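Local structure of putative cell surface protein, similar to internalin proteins (Listeria monocytogenes EGD-e, 5KZS) at residues D118-P123 and D141-P146; G137-F142 and P164-I169; L197-N202 and L220-N225. The protein is InlP, an internalin-like leucine-rich-repeat protein, probably of the cell surface, that interacts with afadin and facilitates basement membrane crossing. One frame throughout, in Å; residues are numbered along the deposited sequence.

All three contacts join neighbouring coils of one leucine-rich-repeat solenoid, whose parallel sheet runs from strand 50-53 to strand 238-239. Interactions 1 and 2 lie in the loops that lead back to the sheet, on the path to strands 127-129, 150-152 and 174-176; they share D141 and F142, their centres are about 10 Å apart, and together they tie three successive coils. Interaction 3 comes later in the chain, where strands 196-198 and 219-221 pair and run on into their turns; its centre is about 20 Å from that of interaction 2 and about 27 Å from that of interaction 1. Interactions 1 and 2 repeat one Asp-and-water arrangement a coil apart, whereas interaction 3 joins the sheet and the turns after it.

Interaction 1. Residues D118-P123 and D141-P146; sequences DYQNYP and DFTGMP
D118 grips T143 with both carboxylate oxygens. OD1 takes the backbone N-H of T143 on its syn lone pair, with T143 N 2.9 Å from D118 OD1 and the bond nearly straight at 171°; OD2 accepts from the hydroxyl, T143 OG1 to D118 OD2 being 2.7 Å. The carboxylate can span both donors because D118 CG stands anti to its backbone N (chi1 180°) and reaches across to the next coil. T143 OG1 accepts in turn from the amide of Q120, whose NE2 lies 2.8 Å from it. The other hydrogen of that amide goes to D118 O, with Q120 NE2 3.1 Å away, so one NH2 group ties its own loop to the neighbouring one. A water bridges the two loops: it donates to D118 OD1 and to Y119 O and accepts from G144 N, at 3.2 Å from that nitrogen. Beneath this network M145, a selenomethionine, lays its SE 4.1 Å from Y119 CB and brings CE to the edge of the Y119 ring. The phenol itself is anchored elsewhere, Y119 OH bonding to F89 O. Successive return loops of this leucine-rich-repeat solenoid are thus joined by an Asp carboxylate and a bridging water.

Interaction 2. Residues G137-F142 and P164-I169; sequences GAIPDF and PDFHTI
Two return loops of the leucine-rich-repeat solenoid meet here, on the paths to strands 150-152 and 174-176, and D141 clamps H167 across them. Its OD1 receives the backbone N-H, with H167 N 2.9 Å from D141 OD1. OD2 offers its syn lone pair to the imidazole, H167 ND1 lying 2.6 Å from D141 OD2 at 173° and in the plane of the ring. This short, straight His-carboxylate bond fixes the rotation of the imidazole and may favour its protonated, charged form. D141 CG is anti to the backbone N (chi1 -173°), which carries the carboxylate out to both donors. OD1 has another partner, a water that also donates to F142 O and accepts from T168 N, 2.7 Å away from that nitrogen. On the inner side the F142 and F166 rings are nearly parallel (planes 4° apart) but stepped, meeting rim to rim, neither over the face of the other, with F142 CE2 3.6 Å from F166 CE1. I139 CG2 closes on the F166 rim at 3.8 Å from CE1, while I169 CG2 packs on F142 CB. Polar clamp outside, phenylalanine row inside: consecutive coils here stack their aromatic side chains in the core of the repeat domain.

Interaction 3. Residues L197-N202 and L220-N225; sequences LNLSFN and LNLDYN
F201 and Y224 lie one over the other at the same point of two successive coils, in the turns that follow parallel strands 196-198 and 219-221 of the leucine-rich-repeat sheet. Their rings form an offset stack, centroids 4.5 Å apart and planes 20° from parallel. Y224 CD2 sits over one face of the phenylalanine, displaced toward its rim and 3.4 Å from F201 CZ, and Y224 CB adds a CH-pi contact over the same ring. H179 also stacks on F201, so the aromatic row extends to the preceding coil. Both rings leave the backbone in the same way, CG anti to the carbonyl carbon, so both side chains point the same way and their rings can stack.

N221 loses as much surface to this contact as Y224 does. On the strand its N-H bonds to L197 O, and its carbonyl accepts from L199 N at 2.9 Å from N221 O, making the parallel pairing. Its side chain runs alongside that of N198 with the amide planes 2° apart, N198 OD1 resting 3.4 Å from N221 CB. Each asparagine closes an Asx turn: N198 OD1 accepts from both N and OG of S200, and N221 OD1 from D223 N. Beyond the strands, F201 N continues the pairing to D223 O. On the inner side L220 CD1 touches both L197 CD2 and L199 CD1, 3.7 Å from the latter, in the apolar core of the solenoid.

N202 and N225 belong to the asparagine row inside the coil. N225 ND2 spends its hydrogens on L222 O of its own coil and L199 O of the preceding one. That second carbonyl also takes N202 ND2, and the two amide nitrogens, 2.9 Å (N225 ND2) and 2.8 Å (N202 ND2) from L199 O, approach it from opposite faces of its plane.

Interaction 1. Residues D118-P123 and D141-P146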
loop_
_atom_site.group_PDB
_atom_site.type_symbol
_atom_site.label_atom_id
_atom_site.label_comp_id
_atom_site.label_asym_id
_atom_site.label_seq_id
_atom_site.Cartn_x
_atom_site.Cartn_y
_atom_site.Cartn_z
ATOM N N ASP A 118 9.838 -15.209 6.290
ATOM C CA ASP A 118 11.147 -14.677 5.936
ATOM C C ASP A 118 11.777 -15.735 5.024
ATOM O O ASP A 118 12.570 -16.551 5.468
ATOM C CB ASP A 118 11.958 -14.440 7.225
ATOM C CG ASP A 118 13.357 -13.889 6.973
ATOM O OD1 ASP A 118 13.647 -13.357 5.887
ATOM O OD2 ASP A 118 14.191 -13.984 7.892
ATOM N N TYR A 119 11.394 -15.721 3.751
ATOM C CA TYR A 119 11.732 -16.804 2.810
ATOM C C TYR A 119 13.236 -16.980 2.567
ATOM O O TYR A 119 13.941 -16.030 2.210
ATOM C CB TYR A 119 11.067 -16.594 1.446
ATOM C CG TYR A 119 9.558 -16.757 1.389
ATOM C CD1 TYR A 119 8.949 -17.984 1.650
ATOM C CD2 TYR A 119 8.736 -15.695 1.002
ATOM C CE1 TYR A 119 7.562 -18.141 1.552
ATOM C CE2 TYR A 119 7.351 -15.841 0.906
ATOM C CZ TYR A 119 6.763 -17.062 1.177
ATOM O OH TYR A 119 5.389 -17.189 1.080
ATOM N N GLN A 120 13.701 -18.215 2.752
ATOM C CA GLN A 120 15.097 -18.590 2.540
ATOM C C GLN A 120 15.350 -19.327 1.212
ATOM O O GLN A 120 16.461 -19.248 0.671
ATOM C CB GLN A 120 15.564 -19.464 3.708
ATOM C CG GLN A 120 15.426 -18.812 5.079
ATOM C CD GLN A 120 16.282 -17.561 5.208
ATOM O OE1 GLN A 120 17.503 -17.624 5.084
ATOM N NE2 GLN A 120 15.642 -16.410 5.435
ATOM N N ASN A 121 14.340 -20.038 0.689
ATOM C CA ASN A 121 14.517 -20.883 -0.505
ATOM C C ASN A 121 14.230 -20.224 -1.858
ATOM O O ASN A 121 14.393 -20.867 -2.894
ATOM C CB ASN A 121 13.693 -22.160 -0.373
ATOM C CG ASN A 121 14.141 -23.010 0.797
ATOM O OD1 ASN A 121 15.243 -23.559 0.789
ATOM N ND2 ASN A 121 13.294 -23.122 1.806
ATOM N N TYR A 122 13.847 -18.949 -1.854
ATOM C CA TYR A 122 13.645 -18.175 -3.087
ATOM C C TYR A 122 14.646 -16.994 -3.146
ATOM O O TYR A 122 14.246 -15.829 -3.030
ATOM C CB TYR A 122 12.187 -17.696 -3.173
ATOM C CG TYR A 122 11.165 -18.744 -2.771
ATOM C CD1 TYR A 122 11.208 -20.032 -3.306
ATOM C CD2 TYR A 122 10.153 -18.451 -1.857
ATOM C CE1 TYR A 122 10.281 -20.998 -2.934
ATOM C CE2 TYR A 122 9.217 -19.410 -1.486
ATOM C CZ TYR A 122 9.286 -20.681 -2.028
ATOM O OH TYR A 122 8.365 -21.634 -1.661
ATOM N N PRO A 123 15.962 -17.298 -3.311
ATOM C CA PRO A 123 16.979 -16.228 -3.379
ATOM C C PRO A 123 16.959 -15.376 -4.656
ATOM O O PRO A 123 17.610 -14.339 -4.693
ATOM C CB PRO A 123 18.299 -17.006 -3.302
ATOM C CG PRO A 123 17.981 -18.342 -3.894
ATOM C CD PRO A 123 16.584 -18.638 -3.434
ATOM N N ASP A 141 11.783 -8.373 8.427
ATOM C CA ASP A 141 12.951 -7.713 7.884
ATOM C C ASP A 141 13.790 -8.746 7.105
ATOM O O ASP A 141 14.705 -9.378 7.654
ATOM C CB ASP A 141 13.739 -7.111 9.037
ATOM C CG ASP A 141 14.882 -6.259 8.579
ATOM O OD1 ASP A 141 15.075 -6.102 7.344
ATOM O OD2 ASP A 141 15.588 -5.734 9.475
ATOM N N PHE A 142 13.485 -8.864 5.813
ATOM C CA PHE A 142 13.887 -10.008 4.973
ATOM C C PHE A 142 15.385 -10.259 4.943
ATOM O O PHE A 142 16.149 -9.333 4.696
ATOM C CB PHE A 142 13.458 -9.820 3.519
ATOM C CG PHE A 142 12.011 -9.465 3.345
ATOM C CD1 PHE A 142 11.022 -10.430 3.468
ATOM C CD2 PHE A 142 11.636 -8.162 3.053
ATOM C CE1 PHE A 142 9.681 -10.102 3.291
ATOM C CE2 PHE A 142 10.305 -7.833 2.891
ATOM C CZ PHE A 142 9.325 -8.803 3.009
ATOM N N THR A 143 15.781 -11.519 5.167
ATOM C CA THR A 143 17.191 -11.948 5.173
ATOM C C THR A 143 17.637 -12.695 3.912
ATOM O O THR A 143 18.820 -12.662 3.566
ATOM C CB THR A 143 17.464 -12.885 6.360
ATOM O OG1 THR A 143 16.465 -13.907 6.375
ATOM C CG2 THR A 143 17.416 -12.122 7.669
ATOM N N GLY A 144 16.697 -13.351 3.230
ATOM C CA GLY A 144 17.023 -14.322 2.175
ATOM C C GLY A 144 16.601 -14.002 0.755
ATOM O O GLY A 144 16.561 -14.907 -0.088
HETATM N N MSE A 145 16.304 -12.731 0.491
HETATM C CA MSE A 145 15.848 -12.265 -0.832
HETATM C C MSE A 145 16.649 -11.044 -1.218
HETATM O O MSE A 145 16.097 -9.946 -1.335
HETATM C CB MSE A 145 14.342 -11.994 -0.806
HETATM C CG MSE A 145 13.620 -13.253 -0.346
HETATM SE SE MSE A 145 11.699 -13.212 -0.730
HETATM C CE MSE A 145 11.021 -12.308 0.879
ATOM N N PRO A 146 17.959 -11.232 -1.429
ATOM C CA PRO A 146 18.872 -10.103 -1.707
ATOM C C PRO A 146 18.597 -9.303 -2.988
ATOM O O PRO A 146 19.126 -8.193 -3.116
ATOM C CB PRO A 146 20.240 -10.790 -1.822
ATOM C CG PRO A 146 19.911 -12.145 -2.327
ATOM C CD PRO A 146 18.669 -12.520 -1.570
HETATM O O HOH W 1 13.557 -13.635 3.279
#

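Interaction 2. Residues G137-F142 and P164-I169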
loop_
_atom_site.group_PDB
_atom_site.type_symbol
_atom_site.label_atom_id
_atom_site.label_comp_id
_atom_site.label_asym_id
_atom_site.label_seq_id
_atom_site.Cartn_x
_atom_site.Cartn_y
_atom_site.Cartn_z
ATOM N N GLY A 137 0.316 -10.896 11.773
ATOM C CA GLY A 137 1.553 -10.365 12.296
ATOM C C GLY A 137 2.073 -9.156 11.518
ATOM O O GLY A 137 1.315 -8.190 11.188
ATOM N N ALA A 138 3.370 -9.258 11.194
ATOM C CA ALA A 138 4.180 -8.139 10.747
ATOM C C ALA A 138 4.959 -8.531 9.524
ATOM O O ALA A 138 5.031 -9.712 9.151
ATOM C CB ALA A 138 5.154 -7.757 11.851
ATOM N N ILE A 139 5.596 -7.536 8.932
ATOM C CA ILE A 139 6.432 -7.768 7.774
ATOM C C ILE A 139 7.799 -8.108 8.305
ATOM O O ILE A 139 8.347 -7.361 9.101
ATOM C CB ILE A 139 6.515 -6.544 6.841
ATOM C CG1 ILE A 139 5.110 -6.042 6.508
ATOM C CG2 ILE A 139 7.258 -6.892 5.550
ATOM C CD1 ILE A 139 5.096 -4.661 5.894
ATOM N N PRO A 140 8.351 -9.248 7.883
ATOM C CA PRO A 140 9.683 -9.558 8.364
ATOM C C PRO A 140 10.723 -8.665 7.690
ATOM O O PRO A 140 10.542 -8.238 6.545
ATOM C CB PRO A 140 9.867 -11.009 7.943
ATOM C CG PRO A 140 9.087 -11.103 6.676
ATOM C CD PRO A 140 7.917 -10.176 6.821
ATOM N N ASP A 141 11.783 -8.373 8.427
ATOM C CA ASP A 141 12.951 -7.713 7.884
ATOM C C ASP A 141 13.790 -8.746 7.105
ATOM O O ASP A 141 14.705 -9.378 7.654
ATOM C CB ASP A 141 13.739 -7.111 9.037
ATOM C CG ASP A 141 14.882 -6.259 8.579
ATOM O OD1 ASP A 141 15.075 -6.102 7.344
ATOM O OD2 ASP A 141 15.588 -5.734 9.475
ATOM N N PHE A 142 13.485 -8.864 5.813
ATOM C CA PHE A 142 13.887 -10.008 4.973
ATOM C C PHE A 142 15.385 -10.259 4.943
ATOM O O PHE A 142 16.149 -9.333 4.696
ATOM C CB PHE A 142 13.458 -9.820 3.519
ATOM C CG PHE A 142 12.011 -9.465 3.345
ATOM C CD1 PHE A 142 11.022 -10.430 3.468
ATOM C CD2 PHE A 142 11.636 -8.162 3.053
ATOM C CE1 PHE A 142 9.681 -10.102 3.291
ATOM C CE2 PHE A 142 10.305 -7.833 2.891
ATOM C CZ PHE A 142 9.325 -8.803 3.009
ATOM N N PRO A 164 9.152 -2.822 9.376
ATOM C CA PRO A 164 10.520 -2.697 9.891
ATOM C C PRO A 164 11.361 -1.774 9.010
ATOM O O PRO A 164 10.975 -1.504 7.860
ATOM C CB PRO A 164 11.044 -4.123 9.767
ATOM C CG PRO A 164 10.404 -4.608 8.513
ATOM C CD PRO A 164 9.044 -3.966 8.447
ATOM N N ASP A 165 12.503 -1.320 9.523
ATOM C CA ASP A 165 13.435 -0.543 8.710
ATOM C C ASP A 165 14.312 -1.495 7.913
ATOM O O ASP A 165 15.417 -1.822 8.334
ATOM C CB ASP A 165 14.299 0.369 9.567
ATOM C CG ASP A 165 15.332 1.139 8.752
ATOM O OD1 ASP A 165 15.232 1.135 7.497
ATOM O OD2 ASP A 165 16.239 1.749 9.372
ATOM N N PHE A 166 13.835 -1.868 6.728
ATOM C CA PHE A 166 14.390 -2.992 5.969
ATOM C C PHE A 166 15.905 -2.905 5.737
ATOM O O PHE A 166 16.380 -1.999 5.046
ATOM C CB PHE A 166 13.708 -3.106 4.610
ATOM C CG PHE A 166 12.226 -3.361 4.677
ATOM C CD1 PHE A 166 11.737 -4.633 4.914
ATOM C CD2 PHE A 166 11.316 -2.330 4.451
ATOM C CE1 PHE A 166 10.371 -4.876 4.957
ATOM C CE2 PHE A 166 9.949 -2.565 4.496
ATOM C CZ PHE A 166 9.476 -3.842 4.747
ATOM N N HIS A 167 16.648 -3.866 6.295
ATOM C CA HIS A 167 18.123 -3.847 6.273
ATOM C C HIS A 167 18.740 -4.599 5.091
ATOM O O HIS A 167 19.769 -4.172 4.546
ATOM C CB HIS A 167 18.698 -4.401 7.592
ATOM C CG HIS A 167 18.371 -3.563 8.790
ATOM N ND1 HIS A 167 17.314 -3.842 9.631
ATOM C CD2 HIS A 167 18.948 -2.439 9.273
ATOM C CE1 HIS A 167 17.252 -2.927 10.580
ATOM N NE2 HIS A 167 18.232 -2.061 10.384
ATOM N N THR A 168 18.118 -5.704 4.699
ATOM C CA THR A 168 18.755 -6.654 3.792
ATOM C C THR A 168 18.019 -6.796 2.442
ATOM O O THR A 168 18.011 -7.880 1.841
ATOM C CB THR A 168 18.904 -8.016 4.503
ATOM O OG1 THR A 168 19.098 -7.799 5.910
ATOM C CG2 THR A 168 20.072 -8.814 3.938
ATOM N N ILE A 169 17.431 -5.691 1.970
ATOM C CA ILE A 169 16.845 -5.599 0.625
ATOM C C ILE A 169 17.217 -4.250 -0.052
ATOM O O ILE A 169 16.344 -3.468 -0.433
ATOM C CB ILE A 169 15.305 -5.836 0.643
ATOM C CG1 ILE A 169 14.603 -4.964 1.687
ATOM C CG2 ILE A 169 14.985 -7.288 0.953
ATOM C CD1 ILE A 169 13.110 -4.832 1.464
HETATM O O HOH W 2 15.569 -6.655 4.827
#

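Interaction 3. Residues L197-N202 and L220-N225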
loop_
_atom_site.group_PDB
_atom_site.type_symbol
_atom_site.label_atom_id
_atom_site.label_comp_id
_atom_site.label_asym_id
_atom_site.label_seq_id
_atom_site.Cartn_x
_atom_site.Cartn_y
_atom_site.Cartn_z
ATOM N N LEU A 197 7.188 4.977 -3.822
ATOM C CA LEU A 197 6.677 4.616 -2.513
ATOM C C LEU A 197 5.238 5.071 -2.489
ATOM O O LEU A 197 4.952 6.264 -2.576
ATOM C CB LEU A 197 7.506 5.290 -1.405
ATOM C CG LEU A 197 7.093 5.117 0.061
ATOM C CD1 LEU A 197 6.985 3.658 0.457
ATOM C CD2 LEU A 197 8.094 5.808 0.960
ATOM N N ASN A 198 4.324 4.120 -2.396
ATOM C CA ASN A 198 2.918 4.467 -2.420
ATOM C C ASN A 198 2.350 4.351 -1.012
ATOM O O ASN A 198 2.293 3.235 -0.461
ATOM C CB ASN A 198 2.190 3.554 -3.396
ATOM C CG ASN A 198 0.772 3.990 -3.674
ATOM O OD1 ASN A 198 0.218 4.879 -3.021
ATOM N ND2 ASN A 198 0.168 3.340 -4.650
ATOM N N LEU A 199 1.942 5.499 -0.450
ATOM C CA LEU A 199 1.315 5.556 0.875
ATOM C C LEU A 199 -0.073 6.206 0.880
ATOM O O LEU A 199 -0.546 6.652 1.923
ATOM C CB LEU A 199 2.232 6.292 1.848
ATOM C CG LEU A 199 3.680 5.784 1.901
ATOM C CD1 LEU A 199 4.579 6.755 2.627
ATOM C CD2 LEU A 199 3.763 4.413 2.545
ATOM N N SER A 200 -0.740 6.227 -0.272
ATOM C CA SER A 200 -2.099 6.756 -0.374
ATOM C C SER A 200 -3.119 5.969 0.464
ATOM O O SER A 200 -2.902 4.796 0.776
ATOM C CB SER A 200 -2.532 6.756 -1.839
ATOM O OG SER A 200 -2.307 5.484 -2.425
ATOM N N PHE A 201 -4.226 6.619 0.817
ATOM C CA PHE A 201 -5.277 6.045 1.687
ATOM C C PHE A 201 -4.703 5.394 2.954
ATOM O O PHE A 201 -4.827 4.167 3.183
ATOM C CB PHE A 201 -6.141 5.019 0.973
ATOM C CG PHE A 201 -6.751 5.484 -0.308
ATOM C CD1 PHE A 201 -6.021 5.418 -1.504
ATOM C CD2 PHE A 201 -8.090 5.881 -0.354
ATOM C CE1 PHE A 201 -6.602 5.782 -2.712
ATOM C CE2 PHE A 201 -8.677 6.257 -1.561
ATOM C CZ PHE A 201 -7.930 6.209 -2.742
ATOM N N ASN A 202 -4.048 6.231 3.752
ATOM C CA ASN A 202 -3.545 5.852 5.058
ATOM C C ASN A 202 -4.045 6.892 6.074
ATOM O O ASN A 202 -4.982 7.658 5.778
ATOM C CB ASN A 202 -2.008 5.725 5.004
ATOM C CG ASN A 202 -1.544 4.352 4.535
ATOM O OD1 ASN A 202 -1.557 3.375 5.287
ATOM N ND2 ASN A 202 -1.101 4.287 3.290
ATOM N N LEU A 220 6.368 9.748 -4.453
ATOM C CA LEU A 220 5.879 9.491 -3.114
ATOM C C LEU A 220 4.410 9.821 -3.111
ATOM O O LEU A 220 4.017 10.987 -3.007
ATOM C CB LEU A 220 6.634 10.346 -2.091
ATOM C CG LEU A 220 6.196 10.287 -0.614
ATOM C CD1 LEU A 220 6.055 8.867 -0.084
ATOM C CD2 LEU A 220 7.190 11.035 0.255
ATOM N N ASN A 221 3.585 8.802 -3.242
ATOM C CA ASN A 221 2.160 9.033 -3.316
ATOM C C ASN A 221 1.599 9.224 -1.912
ATOM O O ASN A 221 1.592 8.284 -1.115
ATOM C CB ASN A 221 1.472 7.873 -4.019
ATOM C CG ASN A 221 0.037 8.184 -4.391
ATOM O OD1 ASN A 221 -0.607 9.041 -3.774
ATOM N ND2 ASN A 221 -0.476 7.493 -5.410
ATOM N N LEU A 222 1.133 10.442 -1.624
ATOM C CA LEU A 222 0.504 10.743 -0.345
ATOM C C LEU A 222 -0.984 11.070 -0.427
ATOM O O LEU A 222 -1.561 11.505 0.564
ATOM C CB LEU A 222 1.252 11.892 0.318
ATOM C CG LEU A 222 2.750 11.662 0.529
ATOM C CD1 LEU A 222 3.375 12.866 1.207
ATOM C CD2 LEU A 222 3.007 10.417 1.359
ATOM N N ASP A 223 -1.609 10.834 -1.584
ATOM C CA ASP A 223 -3.040 11.092 -1.796
ATOM C C ASP A 223 -3.902 10.490 -0.679
ATOM O O ASP A 223 -3.580 9.461 -0.157
ATOM C CB ASP A 223 -3.468 10.512 -3.157
ATOM C CG ASP A 223 -4.645 11.261 -3.804
ATOM O OD1 ASP A 223 -4.705 12.510 -3.715
ATOM O OD2 ASP A 223 -5.502 10.596 -4.441
ATOM N N TYR A 224 -4.981 11.160 -0.299
ATOM C CA TYR A 224 -5.906 10.685 0.743
ATOM C C TYR A 224 -5.258 10.362 2.099
ATOM O O TYR A 224 -5.449 9.287 2.669
ATOM C CB TYR A 224 -6.704 9.493 0.224
ATOM C CG TYR A 224 -7.766 9.838 -0.776
ATOM C CD1 TYR A 224 -8.940 10.463 -0.367
ATOM C CD2 TYR A 224 -7.627 9.501 -2.124
ATOM C CE1 TYR A 224 -9.945 10.766 -1.270
ATOM C CE2 TYR A 224 -8.631 9.794 -3.041
ATOM C CZ TYR A 224 -9.788 10.429 -2.608
ATOM O OH TYR A 224 -10.798 10.744 -3.491
ATOM N N ASN A 225 -4.473 11.308 2.592
ATOM C CA ASN A 225 -3.912 11.293 3.943
ATOM C C ASN A 225 -4.324 12.615 4.644
ATOM O O ASN A 225 -5.119 13.399 4.092
ATOM C CB ASN A 225 -2.388 11.113 3.855
ATOM C CG ASN A 225 -1.977 9.651 3.688
ATOM O OD1 ASN A 225 -2.016 8.873 4.642
ATOM N ND2 ASN A 225 -1.574 9.276 2.476
#